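Local structure of nucleoside phosphorylase, putative (Trypanosoma brucei, 3BJE) at the interface of chains A and B. The protein catalyses the phosphorolysis of uridine to uracil and alpha-D-ribose 1-phosphate and works as a homodimer. Sequence-based numbering; all coordinates share one arbitrary frame. Chains: chain A/B, Nucleoside phosphorylase, putative.

Contact 1: the interface of chains A and B. Residues chain A 251, 255-258, 319; chain B 23.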
loop_
_atom_site.group_PDB
_atom_site.type_symbol
_atom_site.label_atom_id
_atom_site.label_comp_id
_atom_site.label_asym_id
_atom_site.label_seq_id
_atom_site.Cartn_x
_atom_site.Cartn_y
_atom_site.Cartn_z
ATOM N N TYR A 251 11.498 2.994 2.494
ATOM C CA TYR A 251 12.674 3.462 3.205
ATOM C C TYR A 251 13.348 2.265 3.829
ATOM O O TYR A 251 14.000 1.526 3.110
ATOM C CB TYR A 251 12.297 4.586 4.190
ATOM C CG TYR A 251 11.977 5.873 3.456
ATOM C CD1 TYR A 251 13.007 6.653 2.916
ATOM C CD2 TYR A 251 10.664 6.284 3.240
ATOM C CE1 TYR A 251 12.729 7.815 2.190
ATOM C CE2 TYR A 251 10.376 7.464 2.524
ATOM C CZ TYR A 251 11.415 8.233 2.005
ATOM O OH TYR A 251 11.200 9.390 1.268
ATOM N N GLY A 255 15.927 -0.954 2.614
ATOM C CA GLY A 255 17.294 -0.795 3.092
ATOM C C GLY A 255 17.807 0.641 3.136
ATOM O O GLY A 255 19.008 0.855 3.252
ATOM N N ARG A 256 16.908 1.633 3.058
ATOM C CA ARG A 256 17.288 3.029 3.282
ATOM C C ARG A 256 17.425 3.302 4.781
ATOM O O ARG A 256 16.599 2.855 5.576
ATOM C CB ARG A 256 16.281 4.004 2.652
ATOM C CG ARG A 256 16.275 4.005 1.131
ATOM C CD ARG A 256 15.295 5.010 0.555
ATOM N NE ARG A 256 15.590 5.248 -0.848
ATOM C CZ ARG A 256 15.127 4.530 -1.871
ATOM N NH1 ARG A 256 14.282 3.530 -1.695
ATOM N NH2 ARG A 256 15.510 4.825 -3.104
ATOM N N ARG A 257 18.473 4.031 5.142
ATOM C CA ARG A 257 18.799 4.348 6.535
ATOM C C ARG A 257 18.342 5.777 6.850
ATOM O O ARG A 257 18.897 6.749 6.318
ATOM C CB ARG A 257 20.310 4.214 6.746
ATOM C CG ARG A 257 20.820 2.781 6.719
ATOM C CD ARG A 257 22.353 2.766 6.815
ATOM N NE ARG A 257 22.963 1.428 6.678
ATOM C CZ ARG A 257 23.601 0.763 7.647
ATOM N NH1 ARG A 257 23.692 1.256 8.881
ATOM N NH2 ARG A 257 24.153 -0.423 7.380
ATOM N N VAL A 258 17.311 5.894 7.678
ATOM C CA VAL A 258 16.680 7.187 7.970
ATOM C C VAL A 258 16.632 7.471 9.468
ATOM O O VAL A 258 15.853 6.851 10.220
ATOM C CB VAL A 258 15.249 7.262 7.407
ATOM C CG1 VAL A 258 14.609 8.628 7.717
ATOM C CG2 VAL A 258 15.249 6.976 5.898
ATOM N N ARG A 319 21.085 3.049 -6.357
ATOM C CA ARG A 319 21.374 2.871 -4.959
ATOM C C ARG A 319 22.858 2.507 -4.796
ATOM O O ARG A 319 23.384 2.526 -3.690
ATOM C CB ARG A 319 20.436 1.788 -4.400
ATOM C CG ARG A 319 18.906 2.071 -4.604
ATOM C CD ARG A 319 18.347 3.087 -3.597
ATOM N NE ARG A 319 18.733 2.814 -2.204
ATOM C CZ ARG A 319 18.118 1.958 -1.382
ATOM N NH1 ARG A 319 17.050 1.277 -1.787
ATOM N NH2 ARG A 319 18.574 1.788 -0.144
ATOM N N ASP B 23 19.215 8.063 0.494
ATOM C CA ASP B 23 18.348 7.349 1.489
ATOM C C ASP B 23 17.200 8.191 2.018
ATOM O O ASP B 23 16.155 7.660 2.372
ATOM C CB ASP B 23 19.182 6.846 2.658
ATOM C CG ASP B 23 20.030 5.667 2.281
ATOM O OD1 ASP B 23 20.433 5.592 1.099
ATOM O OD2 ASP B 23 20.309 4.827 3.154
#

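Contact 2: the interface of chains A and B. Residues chain A 105, 108, 177, 301, 304-305; chain B 260-261, 264-265.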
loop_
_atom_site.group_PDB
_atom_site.type_symbol
_atom_site.label_atom_id
_atom_site.label_comp_id
_atom_site.label_asym_id
_atom_site.label_seq_id
_atom_site.Cartn_x
_atom_site.Cartn_y
_atom_site.Cartn_z
ATOM N N ASN A 105 -8.288 -7.947 -7.732
ATOM C CA ASN A 105 -9.561 -8.571 -7.339
ATOM C C ASN A 105 -10.735 -7.927 -8.071
ATOM O O ASN A 105 -11.645 -8.623 -8.535
ATOM C CB ASN A 105 -9.768 -8.447 -5.828
ATOM C CG ASN A 105 -9.212 -9.622 -5.073
ATOM O OD1 ASN A 105 -9.933 -10.595 -4.849
ATOM N ND2 ASN A 105 -7.932 -9.560 -4.706
ATOM N N HIS A 108 -10.705 -8.844 -11.718
ATOM C CA HIS A 108 -11.237 -10.220 -11.774
ATOM C C HIS A 108 -12.750 -10.260 -11.763
ATOM O O HIS A 108 -13.345 -10.914 -12.626
ATOM C CB HIS A 108 -10.642 -11.066 -10.645
ATOM C CG HIS A 108 -11.073 -12.493 -10.662
ATOM N ND1 HIS A 108 -11.056 -13.251 -11.810
ATOM C CD2 HIS A 108 -11.538 -13.303 -9.677
ATOM C CE1 HIS A 108 -11.501 -14.468 -11.532
ATOM N NE2 HIS A 108 -11.805 -14.523 -10.248
ATOM N N TYR A 177 -2.579 -15.756 -0.121
ATOM C CA TYR A 177 -3.028 -16.532 -1.267
ATOM C C TYR A 177 -2.151 -17.776 -1.448
ATOM O O TYR A 177 -1.800 -18.171 -2.569
ATOM C CB TYR A 177 -2.992 -15.677 -2.519
ATOM C CG TYR A 177 -3.963 -14.514 -2.498
ATOM C CD1 TYR A 177 -5.131 -14.553 -3.237
ATOM C CD2 TYR A 177 -3.715 -13.381 -1.728
ATOM C CE1 TYR A 177 -6.027 -13.513 -3.212
ATOM C CE2 TYR A 177 -4.615 -12.324 -1.680
ATOM C CZ TYR A 177 -5.779 -12.387 -2.445
ATOM O OH TYR A 177 -6.688 -11.351 -2.470
ATOM N N LEU A 301 -0.476 -12.868 -8.292
ATOM C CA LEU A 301 -1.933 -12.902 -8.316
ATOM C C LEU A 301 -2.438 -13.051 -9.768
ATOM O O LEU A 301 -3.401 -13.784 -9.992
ATOM C CB LEU A 301 -2.480 -11.638 -7.684
ATOM C CG LEU A 301 -2.199 -11.492 -6.174
ATOM C CD1 LEU A 301 -2.728 -10.164 -5.651
ATOM C CD2 LEU A 301 -2.860 -12.606 -5.370
ATOM N N MET A 304 -1.928 -16.639 -10.737
ATOM C CA MET A 304 -2.932 -17.437 -10.037
ATOM C C MET A 304 -4.265 -17.450 -10.796
ATOM O O MET A 304 -4.930 -18.492 -10.852
ATOM C CB MET A 304 -3.111 -16.938 -8.598
ATOM C CG MET A 304 -4.234 -17.623 -7.828
ATOM S SD MET A 304 -4.055 -17.297 -6.075
ATOM C CE MET A 304 -2.827 -18.548 -5.689
ATOM N N LEU A 305 -4.635 -16.297 -11.362
ATOM C CA LEU A 305 -5.880 -16.176 -12.145
ATOM C C LEU A 305 -5.760 -16.668 -13.587
ATOM O O LEU A 305 -6.768 -16.777 -14.283
ATOM C CB LEU A 305 -6.365 -14.731 -12.184
ATOM C CG LEU A 305 -6.779 -14.129 -10.860
ATOM C CD1 LEU A 305 -7.144 -12.667 -11.081
ATOM C CD2 LEU A 305 -7.928 -14.929 -10.275
ATOM N N ARG B 260 -12.196 -16.829 -8.421
ATOM C CA ARG B 260 -11.229 -17.897 -8.583
ATOM C C ARG B 260 -10.112 -17.831 -7.554
ATOM O O ARG B 260 -9.258 -18.721 -7.516
ATOM C CB ARG B 260 -10.634 -17.853 -9.991
ATOM C CG ARG B 260 -11.647 -18.014 -11.113
ATOM C CD ARG B 260 -12.171 -19.438 -11.220
ATOM N NE ARG B 260 -13.305 -19.509 -12.129
ATOM C CZ ARG B 260 -13.771 -20.633 -12.664
ATOM N NH1 ARG B 260 -13.213 -21.799 -12.374
ATOM N NH2 ARG B 260 -14.805 -20.590 -13.491
ATOM N N PHE B 261 -10.103 -16.792 -6.722
ATOM C CA PHE B 261 -9.133 -16.705 -5.627
ATOM C C PHE B 261 -9.545 -17.503 -4.393
ATOM O O PHE B 261 -8.706 -17.922 -3.589
ATOM C CB PHE B 261 -8.955 -15.253 -5.168
ATOM C CG PHE B 261 -8.101 -14.407 -6.062
ATOM C CD1 PHE B 261 -6.832 -14.814 -6.437
ATOM C CD2 PHE B 261 -8.535 -13.149 -6.458
ATOM C CE1 PHE B 261 -6.042 -14.004 -7.219
ATOM C CE2 PHE B 261 -7.746 -12.339 -7.228
ATOM C CZ PHE B 261 -6.492 -12.775 -7.619
ATOM N N HIS B 264 -7.767 -20.545 -2.956
ATOM C CA HIS B 264 -6.344 -20.381 -2.688
ATOM C C HIS B 264 -6.077 -19.552 -1.428
ATOM O O HIS B 264 -4.910 -19.278 -1.116
ATOM C CB HIS B 264 -5.684 -19.692 -3.873
ATOM C CG HIS B 264 -5.810 -20.450 -5.150
ATOM N ND1 HIS B 264 -5.194 -21.665 -5.352
ATOM C CD2 HIS B 264 -6.467 -20.159 -6.299
ATOM C CE1 HIS B 264 -5.478 -22.098 -6.569
ATOM N NE2 HIS B 264 -6.247 -21.201 -7.165
ATOM N N LEU B 265 -7.120 -19.159 -0.692
ATOM C CA LEU B 265 -6.907 -18.340 0.506
ATOM C C LEU B 265 -6.200 -19.096 1.605
ATOM O O LEU B 265 -6.522 -20.260 1.890
ATOM C CB LEU B 265 -8.233 -17.809 1.052
ATOM C CG LEU B 265 -8.926 -16.826 0.111
ATOM C CD1 LEU B 265 -10.171 -16.271 0.803
ATOM C CD2 LEU B 265 -8.000 -15.676 -0.338
#

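Contact 3: the interface of chains A and B. Residues chain A 50-52, 54, 95, 148; chain B 74.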
loop_
_atom_site.group_PDB
_atom_site.type_symbol
_atom_site.label_atom_id
_atom_site.label_comp_id
_atom_site.label_asym_id
_atom_site.label_seq_id
_atom_site.Cartn_x
_atom_site.Cartn_y
_atom_site.Cartn_z
ATOM N N GLY A 50 1.697 3.387 -11.064
ATOM C CA GLY A 50 1.463 3.675 -9.658
ATOM C C GLY A 50 0.891 5.069 -9.459
ATOM O O GLY A 50 -0.039 5.278 -8.664
ATOM N N ASP A 51 1.479 6.026 -10.152
ATOM C CA ASP A 51 1.186 7.433 -9.988
ATOM C C ASP A 51 -0.056 7.818 -10.792
ATOM O O ASP A 51 -0.066 7.663 -12.017
ATOM C CB ASP A 51 2.396 8.221 -10.493
ATOM C CG ASP A 51 2.259 9.726 -10.303
ATOM O OD1 ASP A 51 1.196 10.219 -9.866
ATOM O OD2 ASP A 51 3.231 10.429 -10.628
ATOM N N PRO A 52 -1.131 8.279 -10.122
ATOM C CA PRO A 52 -2.306 8.713 -10.879
ATOM C C PRO A 52 -2.006 9.759 -11.948
ATOM O O PRO A 52 -2.684 9.790 -12.967
ATOM C CB PRO A 52 -3.252 9.281 -9.799
ATOM C CG PRO A 52 -2.453 9.405 -8.582
ATOM C CD PRO A 52 -1.347 8.407 -8.666
ATOM N N ARG A 54 0.290 9.754 -14.057
ATOM C CA ARG A 54 0.795 9.133 -15.292
ATOM C C ARG A 54 -0.331 8.664 -16.226
ATOM O O ARG A 54 -0.088 8.341 -17.391
ATOM C CB ARG A 54 1.724 7.958 -14.955
ATOM C CG ARG A 54 2.629 7.509 -16.120
ATOM C CD ARG A 54 3.704 6.483 -15.699
ATOM N NE ARG A 54 4.454 6.936 -14.525
ATOM C CZ ARG A 54 4.707 6.209 -13.436
ATOM N NH1 ARG A 54 4.325 4.939 -13.332
ATOM N NH2 ARG A 54 5.360 6.768 -12.428
ATOM N N MET A 95 0.323 3.216 -4.633
ATOM C CA MET A 95 1.560 2.543 -4.265
ATOM C C MET A 95 1.310 1.246 -3.540
ATOM O O MET A 95 0.505 1.208 -2.610
ATOM C CB MET A 95 2.409 3.470 -3.403
ATOM C CG MET A 95 2.707 4.767 -4.082
ATOM S SD MET A 95 3.852 5.816 -3.187
ATOM C CE MET A 95 2.775 6.444 -1.905
ATOM N N THR A 148 8.295 3.127 -11.939
ATOM C CA THR A 148 9.628 3.630 -11.636
ATOM C C THR A 148 10.216 2.706 -10.595
ATOM O O THR A 148 9.497 1.981 -9.931
ATOM C CB THR A 148 9.612 5.082 -11.112
ATOM O OG1 THR A 148 8.852 5.169 -9.896
ATOM C CG2 THR A 148 9.060 6.040 -12.193
ATOM N N ARG B 74 0.592 12.602 -5.977
ATOM C CA ARG B 74 0.134 11.208 -5.921
ATOM C C ARG B 74 -1.121 11.139 -4.996
ATOM O O ARG B 74 -1.950 12.030 -5.018
ATOM C CB ARG B 74 1.257 10.278 -5.428
ATOM C CG ARG B 74 2.430 10.103 -6.376
ATOM C CD ARG B 74 3.550 9.319 -5.685
ATOM N NE ARG B 74 4.678 8.998 -6.575
ATOM C CZ ARG B 74 4.734 7.931 -7.366
ATOM N NH1 ARG B 74 3.723 7.078 -7.412
ATOM N NH2 ARG B 74 5.819 7.714 -8.113
HETATM O O HOH W 1 1.213 6.924 -6.390
HETATM O O HOH W 2 0.739 12.700 -8.857
#

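Contact 4: the interface of chains A and B. Residues chain A 34, 74, 76, 102; chain B 95, 250-251, 293.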
loop_
_atom_site.group_PDB
_atom_site.type_symbol
_atom_site.label_atom_id
_atom_site.label_comp_id
_atom_site.label_asym_id
_atom_site.label_seq_id
_atom_site.Cartn_x
_atom_site.Cartn_y
_atom_site.Cartn_z
ATOM N N HIS A 34 -13.226 0.290 -5.408
ATOM C CA HIS A 34 -12.084 1.215 -5.493
ATOM C C HIS A 34 -11.844 1.679 -6.912
ATOM O O HIS A 34 -11.749 2.874 -7.180
ATOM C CB HIS A 34 -10.813 0.555 -4.923
ATOM C CG HIS A 34 -10.954 0.153 -3.487
ATOM N ND1 HIS A 34 -11.444 -1.071 -3.090
ATOM C CD2 HIS A 34 -10.673 0.832 -2.348
ATOM C CE1 HIS A 34 -11.497 -1.112 -1.766
ATOM N NE2 HIS A 34 -11.013 0.027 -1.296
ATOM N N ARG A 74 -10.168 8.020 -5.278
ATOM C CA ARG A 74 -8.999 7.759 -4.431
ATOM C C ARG A 74 -7.706 7.819 -5.305
ATOM O O ARG A 74 -7.586 8.679 -6.176
ATOM C CB ARG A 74 -9.134 6.409 -3.714
ATOM C CG ARG A 74 -10.043 6.384 -2.499
ATOM C CD ARG A 74 -10.279 4.909 -2.094
ATOM N NE ARG A 74 -11.089 4.733 -0.884
ATOM C CZ ARG A 74 -10.636 4.914 0.351
ATOM N NH1 ARG A 74 -9.388 5.308 0.544
ATOM N NH2 ARG A 74 -11.445 4.718 1.399
ATOM N N ILE A 76 -7.088 5.856 -7.574
ATOM C CA ILE A 76 -7.413 4.875 -8.615
ATOM C C ILE A 76 -8.128 5.557 -9.789
ATOM O O ILE A 76 -9.299 5.891 -9.711
ATOM C CB ILE A 76 -8.283 3.730 -8.043
ATOM C CG1 ILE A 76 -7.703 3.197 -6.717
ATOM C CG2 ILE A 76 -8.432 2.591 -9.065
ATOM C CD1 ILE A 76 -6.291 2.724 -6.815
ATOM N N ILE A 102 -6.055 -5.125 -4.248
ATOM C CA ILE A 102 -7.362 -4.510 -4.442
ATOM C C ILE A 102 -7.748 -4.471 -5.920
ATOM O O ILE A 102 -8.809 -4.942 -6.336
ATOM C CB ILE A 102 -7.369 -3.093 -3.863
ATOM C CG1 ILE A 102 -7.379 -3.168 -2.333
ATOM C CG2 ILE A 102 -8.605 -2.311 -4.366
ATOM C CD1 ILE A 102 -7.117 -1.836 -1.646
ATOM N N MET B 95 -3.717 4.125 0.638
ATOM C CA MET B 95 -4.034 2.857 1.297
ATOM C C MET B 95 -2.766 2.107 1.681
ATOM O O MET B 95 -1.853 1.989 0.888
ATOM C CB MET B 95 -4.872 1.999 0.357
ATOM C CG MET B 95 -6.126 2.729 -0.067
ATOM S SD MET B 95 -7.333 1.766 -0.971
ATOM C CE MET B 95 -6.526 1.628 -2.549
ATOM N N PHE B 250 -7.221 -5.939 0.873
ATOM C CA PHE B 250 -8.627 -5.727 1.215
ATOM C C PHE B 250 -9.481 -6.979 1.072
ATOM O O PHE B 250 -10.486 -7.127 1.779
ATOM C CB PHE B 250 -9.201 -4.662 0.289
ATOM C CG PHE B 250 -10.602 -4.229 0.636
ATOM C CD1 PHE B 250 -10.811 -3.196 1.542
ATOM C CD2 PHE B 250 -11.703 -4.807 0.012
ATOM C CE1 PHE B 250 -12.099 -2.785 1.846
ATOM C CE2 PHE B 250 -12.973 -4.384 0.282
ATOM C CZ PHE B 250 -13.171 -3.365 1.206
ATOM N N TYR B 251 -9.122 -7.851 0.126
ATOM C CA TYR B 251 -10.006 -8.962 -0.229
ATOM C C TYR B 251 -9.548 -10.232 0.460
ATOM O O TYR B 251 -9.801 -10.375 1.646
ATOM C CB TYR B 251 -10.141 -9.067 -1.748
ATOM C CG TYR B 251 -10.955 -7.924 -2.296
ATOM C CD1 TYR B 251 -12.340 -7.948 -2.215
ATOM C CD2 TYR B 251 -10.353 -6.821 -2.887
ATOM C CE1 TYR B 251 -13.125 -6.901 -2.699
ATOM C CE2 TYR B 251 -11.132 -5.775 -3.397
ATOM C CZ TYR B 251 -12.519 -5.810 -3.284
ATOM O OH TYR B 251 -13.288 -4.761 -3.765
ATOM N N MET B 293 -6.361 -1.221 7.058
ATOM C CA MET B 293 -5.100 -1.394 6.296
ATOM C C MET B 293 -3.912 -0.550 6.733
ATOM O O MET B 293 -2.865 -0.637 6.111
ATOM C CB MET B 293 -5.379 -1.222 4.794
ATOM C CG MET B 293 -6.334 -2.282 4.242
ATOM S SD MET B 293 -6.688 -2.064 2.488
ATOM C CE MET B 293 -5.032 -2.316 1.758
#

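Contact 1: the interface of chains A and B
B:Asp23, the first modelled residue of its chain, lies against A:Arg256 and A:Arg257. Its side chain and that of A:Arg257 run alongside each other and point the same way. CB of B:Asp23 rests 3.7 Å from the backbone O of A:Arg257. CG packs against the CA of A:Arg256, at 3.9 Å. At the tip, carboxylate oxygen OD2 accepts a hydrogen bond from the backbone N of A:Arg257, at 2.8 Å. The bond is nearly straight, 172° at the hydrogen. The N-H meets OD2 on its anti side, tilted 30° from the carboxylate plane. The other oxygen, OD1, lies 4.4 Å from NH2 of A:Arg319, too far for contact but possibly near enough for favourable electrostatics. CG of B:Asp23 is anti to its own carbonyl carbon (chi1 -73°), and the carboxylate and the backbone carbonyl point to different partners. The backbone O touches CD of A:Arg256 at 3.3 Å. The same O sits in plane at the edge of the A:Tyr251 ring, 3.4 Å from CD1. NH1 of A:Arg319 lies over one face of the A:Arg256 guanidinium. A:Arg256 lines the uracil pocket, so the site probably helps to hold the start of the partner's ordered chain beside that pocket.

Contact 2: the interface of chains A and B
B:Phe261 inserts its ring among A:Asn105, A:Tyr177, A:Leu301, A:Met304 and A:Leu305. CD2 of A:Leu305 sits on one face, 3.7 Å from the ring centroid. A:Tyr177 comes to the opposite face with its CE1 edge, and the two ring planes stand 74° apart. SD of A:Met304 lies in plane at the ring edge, 3.7 Å from CD1. The A:Asn105 amide leans over the CD2-CE2 rim on the A:Tyr177 side, its plane 39° from the ring, with OD1 3.3 Å from CD2 of B:Phe261. Chain A thus packs both faces and the rim.

Next to this plug, NE2 of A:His108 accepts a hydrogen bond from the backbone N of B:Arg260, at 3.0 Å. The N-H lies close to the imidazole plane, and the bond is nearly straight. CG of A:His108 is anti to its backbone N (chi1 -177°), which carries the ring out to B:Arg260. At the other end, CE of A:Met304 lies over the B:His264 ring face, 4.0 Å from its centroid.

The first-shell residues of chain A also hold one another. ND2 of A:Asn105 donates to the phenol OH of A:Tyr177, at 3.1 Å. CD2 of A:Leu301 lies over one face of A:Tyr177, and CD2 of A:Leu305 over one face of A:His108. In the fold, 3-10 helix 259-264 of chain B docks against 3-10 helix 173-177, helix 97-112 and helix 295-305 of chain A.

Contact 3: the interface of chains A and B
The Gly-Asp-Pro-x-Arg phosphate-binding segment of chain A meets B:Arg74 through A:Asp51. It follows strand 45-49 and runs into helix 54-59. A:Gly50, A:Asp51 and A:Arg54 line the ribose 1-phosphate pocket. B:Arg74 crosses A:Asp51 at about a right angle. The carboxylate of A:Asp51 lies over one guanidinium face, with the two planes 28° apart and stacked. The touch is made by CB of A:Asp51, 3.5 Å from NH1 of B:Arg74. The nearest charged atoms, OD2 of A:Asp51 and NH2 of B:Arg74, stay 4.5 Å apart and form no salt bridge. The B:Arg74 chain is extended from CG to NE, and this carries the guanidinium in between A:Asp51 and A:Met95. NH2 of A:Arg54 is 4.4 Å from NH2 of B:Arg74. Two like charges so close would suit a bound phosphate. In related enzymes an arginine of the neighbouring subunit helps to bind phosphate, and B:Arg74 probably has this role.

Water makes the polar links. Water 1 lies in plane at the guanidinium edge, 2.7 Å from NH1 of B:Arg74, and also bonds to the backbone O of A:Gly50. Water 2 joins the main chain of B:Arg74 to the carboxylate: it is 2.9 Å from N of B:Arg74 and 2.7 Å from OD1 of A:Asp51.

Contact 4: the interface of chains A and B
The A:His34 imidazole stands edge-on over the face of the B:Phe250 ring. Its CE1 lies 3.8 Å above the plane of B:Phe250, over the ring centre. The two planes are 78° apart. At the edge of the phenyl ring, in plane, is CG of B:Tyr251. B:Phe250 in turn puts its CD2 over the centre of one face of the B:Tyr251 ring. The two neighbouring aromatics of chain B therefore brace each other, edge to face, while A:His34 caps the first of them.

The opposite side of the imidazole reaches B:Met95: CD2 of A:His34 is 3.7 Å from the sulfur SD. B:Met95 also meets A:Ile102 tip to tip, with its CE 3.6 Å from CD1 of A:Ile102. The B:Met95 chain bends at its last torsion (chi3 -74°), which turns the methyl toward A:Ile102. The longer branch of A:Ile102 does the packing. CG1 lies 3.5 Å from CB of B:Phe250, and CD1 reaches CE of B:Met293 at 4.0 Å. CE2 of B:Tyr251 approaches the backbone O of A:Ile102.

All of this is van der Waals and aromatic packing. B:Phe250 and B:Met293 line both the uracil and ribose 1-phosphate pockets, and B:Met95 lines the sugar phosphate pocket and belongs to the calcium site. Chain A thus buttresses the partner's active-site wall, and A:His34 probably helps to close it.

Contacts 3 and 4 lie about 14 Å apart between the centres of their C-alpha atoms, and contacts 2 and 4 about 16 Å. Contacts 1 and 2 are the most distant pair, about 33 Å apart. Arg74 and Met95 serve in both contact 3 and contact 4, with the chains exchanged. Tyr251 recurs in contacts 1 and 4, and helix 97-112 in contacts 2 and 4. Each contact has a twin across the two-fold axis. The interface therefore runs past both active sites. Pocket residues pack against the partner, which fits an enzyme that works as a homodimer.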